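PDB 1ZSW: glyoxalase family protein from Bacillus cereus, which is of unknown function but binds a zinc ion and, as a member of the glyoxalase/dioxygenase superfamily, may be a metal-dependent enzyme. Local coordinates for residues H31-N44 against P80-V92. Numbering follows the deposited sequence.
With ZN (zinc ion), chain B.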
ATOM      1  N   HIS A  31      -6.430   2.254   3.271  1.00 16.03           N
ATOM      2  CA  HIS A  31      -5.083   2.415   2.715  1.00 15.66           C
ATOM      3  C   HIS A  31      -5.137   3.201   1.413  1.00 15.61           C
ATOM      4  O   HIS A  31      -6.072   3.059   0.601  1.00 14.91           O
ATOM      5  CB  HIS A  31      -4.385   1.080   2.425  1.00 16.85           C
ATOM      6  CG  HIS A  31      -4.500   0.072   3.535  1.00 16.18           C
ATOM      7  ND1 HIS A  31      -4.180   0.385   4.838  1.00 16.86           N
ATOM      8  CD2 HIS A  31      -4.860  -1.247   3.531  1.00 19.69           C
ATOM      9  CE1 HIS A  31      -4.344  -0.694   5.598  1.00 16.89           C
ATOM     10  NE2 HIS A  31      -4.765  -1.691   4.834  1.00 18.66           N
ATOM     11  N   HIS A  32      -4.053   3.951   1.173  1.00 14.88           N
ATOM     12  CA  HIS A  32      -3.889   4.730  -0.076  1.00 16.31           C
ATOM     13  C   HIS A  32      -2.996   3.992  -1.066  1.00 17.40           C
ATOM     14  O   HIS A  32      -3.388   3.732  -2.202  1.00 17.92           O
ATOM     15  CB  HIS A  32      -3.332   6.123   0.263  1.00 17.17           C
ATOM     16  CG  HIS A  32      -3.322   7.084  -0.886  1.00 15.69           C
ATOM     17  ND1 HIS A  32      -2.404   7.014  -1.912  1.00 19.36           N
ATOM     18  CD2 HIS A  32      -4.107   8.163  -1.141  1.00 17.43           C
ATOM     19  CE1 HIS A  32      -2.610   8.020  -2.753  1.00 21.58           C
ATOM     20  NE2 HIS A  32      -3.659   8.715  -2.324  1.00 16.97           N
ATOM     21  N   HIS A  33      -1.793   3.640  -0.622  1.00 16.06           N
ATOM     22  CA  HIS A  33      -0.881   2.845  -1.436  1.00 16.24           C
ATOM     23  C   HIS A  33       0.155   2.266  -0.542  1.00 15.13           C
ATOM     24  O   HIS A  33       0.202   2.598   0.658  1.00 15.37           O
ATOM     25  CB  HIS A  33      -0.189   3.687  -2.547  1.00 17.00           C
ATOM     26  CG  HIS A  33       0.705   4.785  -2.044  1.00 16.97           C
ATOM     27  ND1 HIS A  33       0.233   6.060  -1.783  1.00 17.79           N
ATOM     28  CD2 HIS A  33       2.050   4.833  -1.841  1.00 18.46           C
ATOM     29  CE1 HIS A  33       1.240   6.829  -1.392  1.00 14.94           C
ATOM     30  NE2 HIS A  33       2.355   6.113  -1.428  1.00 19.98           N
ATOM     31  N   ILE A  34       0.984   1.392  -1.108  1.00 15.05           N
ATOM     32  CA  ILE A  34       2.087   0.810  -0.340  1.00 13.97           C
ATOM     33  C   ILE A  34       3.269   0.737  -1.285  1.00 14.08           C
ATOM     34  O   ILE A  34       3.058   0.460  -2.466  1.00 15.82           O
ATOM     35  CB  ILE A  34       1.662  -0.584   0.249  1.00 13.51           C
ATOM     36  CG1 ILE A  34       2.684  -1.153   1.246  1.00 18.01           C
ATOM     37  CG2 ILE A  34       1.226  -1.574  -0.857  1.00 14.86           C
ATOM     38  CD1 ILE A  34       2.019  -2.166   2.223  1.00 17.66           C
ATOM     39  N   SER A  35       4.447   1.065  -0.777  1.00 14.40           N
ATOM     40  CA  SER A  35       5.650   1.219  -1.621  1.00 16.01           C
ATOM     41  C   SER A  35       6.773   0.312  -1.162  1.00 14.37           C
ATOM     42  O   SER A  35       6.983   0.207   0.029  1.00 14.81           O
ATOM     43  CB  SER A  35       6.134   2.677  -1.628  1.00 19.00           C
ATOM     44  OG  SER A  35       5.089   3.437  -2.286  1.00 20.58           O
ATOM     45  N   MET A  36       7.493  -0.250  -2.141  1.00 14.92           N
ATOM     46  CA  MET A  36       8.464  -1.354  -1.955  1.00 15.35           C
ATOM     47  C   MET A  36       9.714  -1.082  -2.761  1.00 18.65           C
ATOM     48  O   MET A  36       9.774  -0.164  -3.586  1.00 17.68           O
ATOM     49  CB  MET A  36       7.831  -2.648  -2.506  1.00 16.03           C
ATOM     50  CG  MET A  36       6.820  -3.352  -1.599  1.00 18.36           C
ATOM     51  SD  MET A  36       5.250  -2.503  -1.413  1.00 17.65           S
ATOM     52  CE  MET A  36       4.524  -2.782  -3.024  1.00 16.02           C
ATOM     53  N   VAL A  37      10.748  -1.877  -2.498  1.00 18.00           N
ATOM     54  CA  VAL A  37      11.996  -1.821  -3.246  1.00 17.69           C
ATOM     55  C   VAL A  37      12.150  -3.098  -4.061  1.00 19.97           C
ATOM     56  O   VAL A  37      11.967  -4.198  -3.522  1.00 20.66           O
ATOM     57  CB  VAL A  37      13.150  -1.692  -2.261  1.00 17.78           C
ATOM     58  CG1 VAL A  37      14.533  -1.809  -2.972  1.00 18.96           C
ATOM     59  CG2 VAL A  37      13.066  -0.345  -1.513  1.00 21.42           C
ATOM     60  N   THR A  38      12.472  -2.925  -5.352  1.00 19.22           N
ATOM     61  CA  THR A  38      12.800  -4.032  -6.282  1.00 20.40           C
ATOM     62  C   THR A  38      14.215  -3.845  -6.808  1.00 19.49           C
ATOM     63  O   THR A  38      14.699  -2.727  -6.940  1.00 20.78           O
ATOM     64  CB  THR A  38      11.798  -4.156  -7.465  1.00 22.23           C
ATOM     65  OG1 THR A  38      12.093  -5.332  -8.233  1.00 23.67           O
ATOM     66  CG2 THR A  38      11.851  -2.963  -8.396  1.00 21.35           C
ATOM     67  N   LYS A  39      14.879  -4.969  -7.109  1.00 20.68           N
ATOM     68  CA  LYS A  39      16.207  -4.898  -7.709  1.00 22.19           C
ATOM     69  C   LYS A  39      16.138  -4.816  -9.235  1.00 24.17           C
ATOM     70  O   LYS A  39      17.112  -4.376  -9.889  1.00 26.08           O
ATOM     71  CB  LYS A  39      16.984  -6.169  -7.314  1.00 21.56           C
ATOM     72  CG  LYS A  39      18.470  -6.041  -7.551  1.00 26.96           C
ATOM     73  CD  LYS A  39      19.195  -7.300  -7.089  1.00 28.47           C
ATOM     74  CE  LYS A  39      20.673  -7.252  -7.491  1.00 33.60           C
ATOM     75  NZ  LYS A  39      21.500  -6.247  -6.753  1.00 35.12           N
ATOM     76  N   ASN A  40      15.018  -5.249  -9.826  1.00 25.72           N
ATOM     77  CA  ASN A  40      14.953  -5.453 -11.281  1.00 25.13           C
ATOM     78  C   ASN A  40      13.581  -5.117 -11.820  1.00 25.59           C
ATOM     79  O   ASN A  40      12.655  -5.857 -11.611  1.00 24.05           O
ATOM     80  CB  ASN A  40      15.306  -6.901 -11.617  1.00 27.06           C
ATOM     81  CG  ASN A  40      15.462  -7.140 -13.122  1.00 27.06           C
ATOM     82  OD1 ASN A  40      14.492  -7.192 -13.869  1.00 32.96           O
ATOM     83  ND2 ASN A  40      16.705  -7.269 -13.561  1.00 36.78           N
ATOM     84  N   ALA A  41      13.462  -3.981 -12.505  1.00 24.15           N
ATOM     85  CA  ALA A  41      12.183  -3.525 -13.039  1.00 26.53           C
ATOM     86  C   ALA A  41      11.585  -4.467 -14.071  1.00 26.28           C
ATOM     87  O   ALA A  41      10.376  -4.638 -14.085  1.00 25.50           O
ATOM     88  CB  ALA A  41      12.294  -2.093 -13.610  1.00 28.02           C
ATOM     89  N   ASN A  42      12.409  -5.059 -14.937  1.00 28.36           N
ATOM     90  CA  ASN A  42      11.876  -6.011 -15.933  1.00 27.76           C
ATOM     91  C   ASN A  42      11.132  -7.176 -15.277  1.00 26.62           C
ATOM     92  O   ASN A  42      10.016  -7.504 -15.674  1.00 27.48           O
ATOM     93  CB  ASN A  42      12.982  -6.544 -16.861  1.00 29.83           C
ATOM     94  CG  ASN A  42      13.592  -5.455 -17.747  1.00 32.93           C
ATOM     95  OD1 ASN A  42      12.994  -4.418 -17.972  1.00 34.57           O
ATOM     96  ND2 ASN A  42      14.801  -5.699 -18.238  1.00 39.05           N
ATOM     97  N   GLU A  43      11.728  -7.767 -14.244  0.70 24.92           N
ATOM     98  CA  GLU A  43      11.124  -8.915 -13.555  0.70 25.30           C
ATOM     99  C   GLU A  43       9.936  -8.464 -12.697  0.70 23.35           C
ATOM    100  O   GLU A  43       8.937  -9.174 -12.568  0.70 23.86           O
ATOM    101  CB  GLU A  43      12.180  -9.638 -12.714  0.70 25.27           C
ATOM    102  CG  GLU A  43      13.279 -10.278 -13.570  0.70 30.82           C
ATOM    103  CD  GLU A  43      14.521 -10.650 -12.784  0.70 38.36           C
ATOM    104  OE1 GLU A  43      14.658 -10.227 -11.615  0.70 42.24           O
ATOM    105  OE2 GLU A  43      15.384 -11.363 -13.351  0.70 43.11           O
ATOM    106  N   ASN A  44      10.053  -7.258 -12.141  1.00 23.13           N
ATOM    107  CA  ASN A  44       8.989  -6.692 -11.319  1.00 21.92           C
ATOM    108  C   ASN A  44       7.752  -6.413 -12.156  1.00 21.60           C
ATOM    109  O   ASN A  44       6.648  -6.815 -11.811  1.00 20.94           O
ATOM    110  CB  ASN A  44       9.509  -5.421 -10.615  1.00 20.99           C
ATOM    111  CG  ASN A  44       8.459  -4.798  -9.719  1.00 25.64           C
ATOM    112  OD1 ASN A  44       8.181  -5.293  -8.620  1.00 25.51           O
ATOM    113  ND2 ASN A  44       7.877  -3.713 -10.179  1.00 20.43           N
ATOM    114  N   PRO A  80      -6.802   5.282  -5.304  1.00 21.38           N
ATOM    115  CA  PRO A  80      -6.376   5.075  -3.922  1.00 19.70           C
ATOM    116  C   PRO A  80      -6.900   3.751  -3.390  1.00 20.16           C
ATOM    117  O   PRO A  80      -8.099   3.412  -3.553  1.00 19.88           O
ATOM    118  CB  PRO A  80      -7.031   6.229  -3.177  1.00 20.66           C
ATOM    119  CG  PRO A  80      -6.926   7.370  -4.211  1.00 21.57           C
ATOM    120  CD  PRO A  80      -7.321   6.663  -5.505  1.00 23.02           C
ATOM    121  N   GLY A  81      -6.010   3.020  -2.731  1.00 17.44           N
ATOM    122  CA  GLY A  81      -6.434   1.701  -2.249  1.00 16.68           C
ATOM    123  C   GLY A  81      -5.975   0.544  -3.136  1.00 20.68           C
ATOM    124  O   GLY A  81      -6.011  -0.623  -2.703  1.00 20.91           O
ATOM    125  N   THR A  82      -5.536   0.829  -4.359  1.00 18.61           N
ATOM    126  CA  THR A  82      -5.192  -0.235  -5.283  1.00 17.04           C
ATOM    127  C   THR A  82      -3.713  -0.229  -5.651  1.00 17.48           C
ATOM    128  O   THR A  82      -3.227  -1.172  -6.283  1.00 19.82           O
ATOM    129  CB  THR A  82      -6.035  -0.179  -6.618  1.00 17.98           C
ATOM    130  OG1 THR A  82      -5.577   0.908  -7.446  1.00 20.01           O
ATOM    131  CG2 THR A  82      -7.511  -0.071  -6.329  1.00 18.10           C
ATOM    132  N   GLU A  83      -2.997   0.820  -5.216  0.60 18.19           N
ATOM    133  CA  GLU A  83      -1.689   1.139  -5.731  0.60 18.94           C
ATOM    134  C   GLU A  83      -0.578   0.420  -4.973  0.60 17.00           C
ATOM    135  O   GLU A  83      -0.420   0.656  -3.761  0.60 16.09           O
ATOM    136  CB  GLU A  83      -1.445   2.652  -5.541  0.60 19.30           C
ATOM    137  CG  GLU A  83      -2.526   3.553  -6.156  0.60 22.87           C
ATOM    138  CD  GLU A  83      -2.390   5.012  -5.729  0.60 24.18           C
ATOM    139  OE1 GLU A  83      -1.296   5.403  -5.254  0.60 28.30           O
ATOM    140  OE2 GLU A  83      -3.389   5.756  -5.844  0.60 24.63           O
ATOM    141  N   LEU A  84       0.194  -0.411  -5.691  1.00 16.68           N
ATOM    142  CA  LEU A  84       1.466  -0.963  -5.198  0.70 17.99           C
ATOM    143  C   LEU A  84       2.545  -0.304  -6.026  1.00 17.78           C
ATOM    144  O   LEU A  84       2.500  -0.344  -7.250  1.00 20.61           O
ATOM    145  CB  LEU A  84       1.548  -2.486  -5.383  0.70 18.45           C
ATOM    146  CG  LEU A  84       0.443  -3.441  -4.927  0.70 22.95           C
ATOM    147  CD1 LEU A  84       1.030  -4.828  -4.560  0.70 22.51           C
ATOM    148  CD2 LEU A  84      -0.477  -2.944  -3.832  0.70 22.26           C
ATOM    149  N   SER A  85       3.498   0.321  -5.359  1.00 17.04           N
ATOM    150  CA  SER A  85       4.567   0.963  -6.134  1.00 16.89           C
ATOM    151  C   SER A  85       5.928   0.412  -5.713  1.00 18.62           C
ATOM    152  O   SER A  85       6.084  -0.098  -4.583  1.00 17.89           O
ATOM    153  CB  SER A  85       4.483   2.467  -5.972  1.00 20.93           C
ATOM    154  OG  SER A  85       5.253   2.893  -4.869  1.00 22.98           O
ATOM    155  N   PHE A  86       6.888   0.468  -6.640  1.00 16.59           N
ATOM    156  CA  PHE A  86       8.212  -0.100  -6.439  1.00 16.10           C
ATOM    157  C   PHE A  86       9.265   0.859  -6.940  1.00 19.05           C
ATOM    158  O   PHE A  86       9.117   1.388  -8.039  1.00 19.21           O
ATOM    159  CB  PHE A  86       8.323  -1.402  -7.258  1.00 17.37           C
ATOM    160  CG  PHE A  86       7.455  -2.507  -6.748  1.00 18.31           C
ATOM    161  CD1 PHE A  86       8.015  -3.448  -5.879  1.00 20.51           C
ATOM    162  CD2 PHE A  86       6.105  -2.618  -7.122  1.00 18.27           C
ATOM    163  CE1 PHE A  86       7.242  -4.449  -5.364  1.00 21.03           C
ATOM    164  CE2 PHE A  86       5.297  -3.701  -6.598  1.00 19.89           C
ATOM    165  CZ  PHE A  86       5.905  -4.596  -5.738  1.00 19.81           C
ATOM    166  N   PHE A  87      10.306   1.062  -6.136  1.00 18.32           N
ATOM    167  CA  PHE A  87      11.512   1.819  -6.546  1.00 19.42           C
ATOM    168  C   PHE A  87      12.482   0.763  -7.002  1.00 21.29           C
ATOM    169  O   PHE A  87      12.741  -0.190  -6.265  1.00 20.06           O
ATOM    170  CB  PHE A  87      12.086   2.554  -5.326  1.00 20.06           C
ATOM    171  CG  PHE A  87      11.163   3.610  -4.801  1.00 24.93           C
ATOM    172  CD1 PHE A  87      10.364   3.361  -3.674  1.00 30.52           C
ATOM    173  CD2 PHE A  87      11.068   4.838  -5.453  1.00 28.62           C
ATOM    174  CE1 PHE A  87       9.492   4.346  -3.194  1.00 32.36           C
ATOM    175  CE2 PHE A  87      10.192   5.823  -4.978  1.00 31.50           C
ATOM    176  CZ  PHE A  87       9.419   5.566  -3.852  1.00 29.00           C
ATOM    177  N   GLU A  88      13.030   0.927  -8.205  1.00 21.30           N
ATOM    178  CA  GLU A  88      14.022  -0.026  -8.688  1.00 22.08           C
ATOM    179  C   GLU A  88      15.390   0.448  -8.258  1.00 20.79           C
ATOM    180  O   GLU A  88      15.806   1.543  -8.628  1.00 21.84           O
ATOM    181  CB  GLU A  88      14.009  -0.184 -10.222  1.00 22.05           C
ATOM    182  CG  GLU A  88      15.076  -1.226 -10.654  1.00 22.82           C
ATOM    183  CD  GLU A  88      15.467  -1.163 -12.145  1.00 25.68           C
ATOM    184  OE1 GLU A  88      15.574  -2.227 -12.794  1.00 30.05           O
ATOM    185  OE2 GLU A  88      15.660  -0.057 -12.656  1.00 26.19           O
ATOM    186  N   ILE A  89      16.111  -0.395  -7.526  1.00 20.06           N
ATOM    187  CA  ILE A  89      17.447  -0.035  -7.037  1.00 22.51           C
ATOM    188  C   ILE A  89      18.341  -1.202  -7.444  1.00 22.27           C
ATOM    189  O   ILE A  89      18.464  -2.158  -6.713  1.00 22.57           O
ATOM    190  CB  ILE A  89      17.440   0.179  -5.508  1.00 21.73           C
ATOM    191  CG1 ILE A  89      16.357   1.237  -5.159  1.00 21.92           C
ATOM    192  CG2 ILE A  89      18.859   0.555  -4.985  1.00 22.12           C
ATOM    193  CD1 ILE A  89      16.322   1.700  -3.734  1.00 30.07           C
ATOM    194  N   PRO A  90      18.908  -1.148  -8.666  1.00 25.25           N
ATOM    195  CA  PRO A  90      19.645  -2.280  -9.247  1.00 26.77           C
ATOM    196  C   PRO A  90      20.746  -2.939  -8.405  1.00 28.04           C
ATOM    197  O   PRO A  90      20.955  -4.148  -8.555  1.00 29.32           O
ATOM    198  CB  PRO A  90      20.206  -1.673 -10.555  1.00 28.22           C
ATOM    199  CG  PRO A  90      19.127  -0.702 -10.941  1.00 27.67           C
ATOM    200  CD  PRO A  90      18.814  -0.029  -9.620  1.00 25.10           C
ATOM    201  N   LEU A  91      21.424  -2.194  -7.543  1.00 26.66           N
ATOM    202  CA  LEU A  91      22.506  -2.785  -6.719  1.00 26.84           C
ATOM    203  C   LEU A  91      22.093  -3.158  -5.305  1.00 26.52           C
ATOM    204  O   LEU A  91      22.928  -3.541  -4.490  1.00 27.88           O
ATOM    205  CB  LEU A  91      23.698  -1.855  -6.646  1.00 24.82           C
ATOM    206  CG  LEU A  91      24.361  -1.560  -7.988  1.00 30.55           C
ATOM    207  CD1 LEU A  91      25.347  -0.515  -7.745  1.00 27.18           C
ATOM    208  CD2 LEU A  91      25.032  -2.795  -8.543  1.00 34.79           C
ATOM    209  N   VAL A  92      20.802  -3.040  -5.012  1.00 25.64           N
ATOM    210  CA  VAL A  92      20.327  -3.414  -3.684  1.00 24.41           C
ATOM    211  C   VAL A  92      20.583  -4.875  -3.347  1.00 24.52           C
ATOM    212  O   VAL A  92      20.548  -5.720  -4.227  1.00 24.52           O
ATOM    213  CB  VAL A  92      18.822  -3.023  -3.502  1.00 20.06           C
ATOM    214  CG1 VAL A  92      17.921  -4.014  -4.185  1.00 23.49           C
ATOM    215  CG2 VAL A  92      18.532  -2.919  -1.985  1.00 23.65           C
TER
HETATM  216 ZN    ZN B 315       4.235   6.896  -0.831  1.00 23.99          ZN
HETATM  217  O   HOH W   1      15.044  -3.860 -15.321  1.00 39.02           O
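Backbone hydrogen bonds pair I34 through T38 with L84 through E88 as parallel strands; the ladder runs from I34 N to E83 O through to I89 N bonding T38 O, and the two segments' strand axes cross at -33°. Upstream, G81 N bonds H32 O at 2.8 Å, close to where H32 and H33, both facing A248, form a classic bulge at the other edge of strand 31-38.

H33, S35 and S85 make polar contacts on the zinc-side face. H33 NE2 binds zinc at 2.1 Å, alongside H246 and E294, while H33 ND1 donates almost straight (174°) to H32 ND1, which lies in the plane of the H33 ring; H32 NE2 in turn bonds T297 O, consistent with a second-shell histidine fixing the rotation of the ligand ring. S35 OG and S85 OG share a 2.6 Å hydrogen bond, with H70 NE2 also bonded to S85 OG.

M36, F86 and N44 pack on the other face. The F86 ring is sandwiched: M36 CE lies 3.9 Å from its centroid in a CH-pi contact, reached by a chain bent at chi2 and chi3, and N44 OD1 sits over the centre of the opposite face.

Beyond the strands, K39 extends until its final bend brings NZ to both P90 O and V92 O, gripping the type I turn 89-92. A41 N donates to E88 OE1 at 2.8 Å from above the carboxylate plane, at the start of helix 41-51, where N40 OD1 accepts from E43 N, an N-cap bond.

The H33-bearing face thus probably orients a zinc ligand, while N44 against F86 and the A41-E88 bond join helix 41-51 to the sheet.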